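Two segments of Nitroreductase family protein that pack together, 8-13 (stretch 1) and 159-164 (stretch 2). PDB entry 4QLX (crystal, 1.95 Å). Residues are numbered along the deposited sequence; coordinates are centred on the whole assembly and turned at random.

Stretch 1, residues 8-13: KNLVNN
Stretch 2, residues 159-164: ARAHGY

Residues 8-13, an irregular segment without helix or strand, lie across the C-terminal end of a helix whose last residues are Ala159, Arg160 and Ala161. The two segments belong to one chain, and together they bury 328 Å². In register, the nearest CA pairs are Asn12 with Ala161 (CA to CA 4.4 Å) and Val11 with His162 (CA to CA 5.4 Å).

Ala161 (phi/psi -60/-24) covers the most surface, and much of its role is played by its backbone. Its carbonyl oxygen accepts a nearly linear hydrogen bond from Asn12 N (Asn12 N to Ala161 O 2.8 Å, angle 175°). Val11 N approaches the same oxygen, with Val11 N to Ala161 O at 3.0 Å, so two successive backbone nitrogens lie close to one carbonyl oxygen. Val11 is at -77/-22 and Asn12 at -116/99. The return contact is a CA-H...O approach, Ala161 CA to Asn12 O at 3.2 Å with 137° at the hydrogen; Asn12 O is buried by the contact and has no polar partner in the model. The Ala161 methyl points sideways and meets Leu10 (-118/108, chi1 m, chi2 t), with Leu10 CD2 to Ala161 CB at 4.0 Å.

His162 (-90/4) directs its CA-CB bond away from the first segment, yet chi1 m (-78°) and chi2 -115° bring the ring back to it. Leu10 CD2 lies 4.0 Å from His162 NE2, oblique to the ring, while Asn9 O lies over one ring face. Asn9, at a left-handed 67/19 with chi1 t and chi2 62°, places its amide so that Asn9 ND2 is 3.5 Å from His162 CE1. Val11, chi1 p, packs its CG1 against the backbone, 3.5 Å from His162 C.

The CA-CB bond of Asn12 points toward the second segment (chi1 t, chi2 1°), with Asn12 CB to Arg160 O at 3.6 Å. A water links the two residues: it accepts from Asn12 ND2 at 2.9 Å and donates to Arg160 O at 2.8 Å. Asn12 ND2 lies oblique to the guanidinium of Arg160 (-69/-39; chi1 m, chi2 t, chi3 p, chi4 72°), 4.4 Å from Arg160 NH2.

The helix closes in a Schellman motif, with Gly163 N to Arg160 O at 2.8 Å and Tyr164 N to Ala159 O at 2.9 Å; the bond from His162 N to Ala159 O (3.2 Å) is weak. Gly163 takes phi/psi 90/7, where a CB would jam against the preceding carbonyl oxygen and also lie 3.4 Å from Val11 CG1.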

ATOM      1  N   LYS A   8      -3.015   6.993  20.924  1.00 48.54           N
ATOM      2  CA  LYS A   8      -3.011   7.213  19.486  1.00 44.30           C
ATOM      3  C   LYS A   8      -3.698   5.959  18.959  1.00 42.73           C
ATOM      4  O   LYS A   8      -3.932   5.804  17.760  1.00 42.16           O
ATOM      5  CB  LYS A   8      -1.603   7.393  18.909  1.00 41.61           C
ATOM      6  CG  LYS A   8      -1.065   8.827  18.946  1.00 40.95           C
ATOM      7  CD  LYS A   8       0.463   8.803  18.867  1.00 36.86           C
ATOM      8  CE  LYS A   8       1.078  10.195  18.876  1.00 38.62           C
ATOM      9  NZ  LYS A   8       1.204  10.790  17.507  1.00 31.51           N
ATOM     10  N   ASN A   9      -4.019   5.078  19.908  1.00 40.39           N
ATOM     11  CA  ASN A   9      -4.657   3.782  19.682  1.00 38.70           C
ATOM     12  C   ASN A   9      -3.753   2.801  18.914  1.00 38.90           C
ATOM     13  O   ASN A   9      -4.230   1.809  18.362  1.00 38.71           O
ATOM     14  CB  ASN A   9      -6.005   3.948  18.963  1.00 40.57           C
ATOM     15  CG  ASN A   9      -6.868   2.689  19.045  1.00 41.78           C
ATOM     16  OD1 ASN A   9      -7.254   2.262  20.139  1.00 43.64           O
ATOM     17  ND2 ASN A   9      -7.166   2.084  17.887  1.00 30.90           N
ATOM     18  N   LEU A  10      -2.448   3.077  18.901  1.00 36.71           N
ATOM     19  CA  LEU A  10      -1.463   2.167  18.311  1.00 32.46           C
ATOM     20  C   LEU A  10      -0.492   1.684  19.377  1.00 36.68           C
ATOM     21  O   LEU A  10       0.338   2.460  19.826  1.00 33.26           O
ATOM     22  CB  LEU A  10      -0.688   2.853  17.185  1.00 30.04           C
ATOM     23  CG  LEU A  10      -1.499   3.433  16.025  1.00 28.70           C
ATOM     24  CD1 LEU A  10      -0.576   3.758  14.856  1.00 24.55           C
ATOM     25  CD2 LEU A  10      -2.590   2.466  15.587  1.00 28.58           C
ATOM     26  N   VAL A  11      -0.581   0.418  19.784  1.00 29.84           N
ATOM     27  CA  VAL A  11       0.287  -0.078  20.849  1.00 30.48           C
ATOM     28  C   VAL A  11       1.728  -0.350  20.360  1.00 33.04           C
ATOM     29  O   VAL A  11       2.659  -0.383  21.155  1.00 34.14           O
ATOM     30  CB  VAL A  11      -0.296  -1.354  21.500  1.00 34.36           C
ATOM     31  CG1 VAL A  11      -0.181  -2.551  20.570  1.00 27.97           C
ATOM     32  CG2 VAL A  11       0.384  -1.627  22.841  1.00 34.86           C
ATOM     33  N   ASN A  12       1.915  -0.544  19.060  1.00 26.47           N
ATOM     34  CA  ASN A  12       3.252  -0.481  18.498  1.00 24.53           C
ATOM     35  C   ASN A  12       3.282   0.692  17.525  1.00 24.89           C
ATOM     36  O   ASN A  12       2.826   0.586  16.391  1.00 22.12           O
ATOM     37  CB  ASN A  12       3.647  -1.800  17.816  1.00 19.35           C
ATOM     38  CG  ASN A  12       5.081  -1.786  17.282  1.00 24.11           C
ATOM     39  OD1 ASN A  12       5.806  -0.801  17.429  1.00 24.66           O
ATOM     40  ND2 ASN A  12       5.496  -2.889  16.668  1.00 22.31           N
ATOM     41  N   ASN A  13       3.808   1.814  17.994  1.00 25.93           N
ATOM     42  CA  ASN A  13       3.803   3.054  17.224  1.00 27.66           C
ATOM     43  C   ASN A  13       5.187   3.377  16.672  1.00 24.49           C
ATOM     44  O   ASN A  13       5.448   4.496  16.247  1.00 21.98           O
ATOM     45  CB  ASN A  13       3.286   4.197  18.093  1.00 24.68           C
ATOM     46  CG  ASN A  13       2.927   5.425  17.293  1.00 23.19           C
ATOM     47  OD1 ASN A  13       2.245   5.333  16.280  1.00 22.11           O
ATOM     48  ND2 ASN A  13       3.407   6.580  17.732  1.00 23.66           N
ATOM     49  N   ALA A 159      -2.324  -3.749  11.396  1.00 14.36           N
ATOM     50  CA  ALA A 159      -2.365  -5.014  12.135  1.00 19.13           C
ATOM     51  C   ALA A 159      -1.209  -5.096  13.134  1.00 16.70           C
ATOM     52  O   ALA A 159      -1.422  -5.389  14.318  1.00 17.93           O
ATOM     53  CB  ALA A 159      -2.335  -6.197  11.162  1.00 14.98           C
ATOM     54  N   ARG A 160       0.002  -4.801  12.658  1.00 15.59           N
ATOM     55  CA  ARG A 160       1.202  -4.835  13.492  1.00 17.26           C
ATOM     56  C   ARG A 160       1.213  -3.716  14.530  1.00 19.63           C
ATOM     57  O   ARG A 160       1.611  -3.930  15.671  1.00 20.00           O
ATOM     58  CB  ARG A 160       2.469  -4.776  12.620  1.00 18.08           C
ATOM     59  CG  ARG A 160       2.861  -6.147  12.069  1.00 20.44           C
ATOM     60  CD  ARG A 160       4.158  -6.143  11.245  1.00 18.93           C
ATOM     61  NE  ARG A 160       5.305  -5.537  11.926  1.00 20.85           N
ATOM     62  CZ  ARG A 160       5.966  -6.080  12.949  1.00 26.89           C
ATOM     63  NH1 ARG A 160       5.591  -7.253  13.468  1.00 19.32           N
ATOM     64  NH2 ARG A 160       6.999  -5.430  13.472  1.00 26.71           N
ATOM     65  N   ALA A 161       0.751  -2.529  14.146  1.00 15.38           N
ATOM     66  CA  ALA A 161       0.634  -1.427  15.087  1.00 16.70           C
ATOM     67  C   ALA A 161      -0.306  -1.756  16.245  1.00 20.16           C
ATOM     68  O   ALA A 161      -0.197  -1.163  17.321  1.00 15.90           O
ATOM     69  CB  ALA A 161       0.158  -0.162  14.368  1.00 16.28           C
ATOM     70  N   HIS A 162      -1.229  -2.694  16.020  1.00 18.53           N
ATOM     71  CA  HIS A 162      -2.114  -3.170  17.087  1.00 21.57           C
ATOM     72  C   HIS A 162      -1.530  -4.366  17.858  1.00 24.02           C
ATOM     73  O   HIS A 162      -2.182  -4.927  18.748  1.00 22.78           O
ATOM     74  CB  HIS A 162      -3.483  -3.529  16.514  1.00 19.50           C
ATOM     75  CG  HIS A 162      -4.339  -2.334  16.235  1.00 23.32           C
ATOM     76  ND1 HIS A 162      -5.512  -2.084  16.916  1.00 24.03           N
ATOM     77  CD2 HIS A 162      -4.181  -1.306  15.365  1.00 21.42           C
ATOM     78  CE1 HIS A 162      -6.042  -0.957  16.472  1.00 27.61           C
ATOM     79  NE2 HIS A 162      -5.257  -0.468  15.529  1.00 22.90           N
ATOM     80  N   GLY A 163      -0.303  -4.761  17.525  1.00 19.33           N
ATOM     81  CA  GLY A 163       0.321  -5.868  18.226  1.00 20.52           C
ATOM     82  C   GLY A 163       0.056  -7.229  17.605  1.00 23.45           C
ATOM     83  O   GLY A 163       0.425  -8.251  18.173  1.00 26.46           O
ATOM     84  N   TYR A 164      -0.571  -7.238  16.429  1.00 20.48           N
ATOM     85  CA  TYR A 164      -0.858  -8.471  15.716  1.00 21.49           C
ATOM     86  C   TYR A 164       0.141  -8.711  14.589  1.00 22.98           C
ATOM     87  O   TYR A 164       1.203  -8.088  14.537  1.00 25.53           O
ATOM     88  CB  TYR A 164      -2.287  -8.439  15.161  1.00 21.09           C
ATOM     89  CG  TYR A 164      -3.309  -8.282  16.267  1.00 24.66           C
ATOM     90  CD1 TYR A 164      -3.362  -9.197  17.314  1.00 25.23           C
ATOM     91  CD2 TYR A 164      -4.209  -7.224  16.274  1.00 21.11           C
ATOM     92  CE1 TYR A 164      -4.270  -9.059  18.345  1.00 25.48           C
ATOM     93  CE2 TYR A 164      -5.131  -7.078  17.303  1.00 25.52           C
ATOM     94  CZ  TYR A 164      -5.158  -8.012  18.332  1.00 30.20           C
ATOM     95  OH  TYR A 164      -6.066  -7.891  19.359  1.00 32.21           O
TER
HETATM   96  O   HOH W   1       3.790  -5.165  16.870  1.00 26.55           O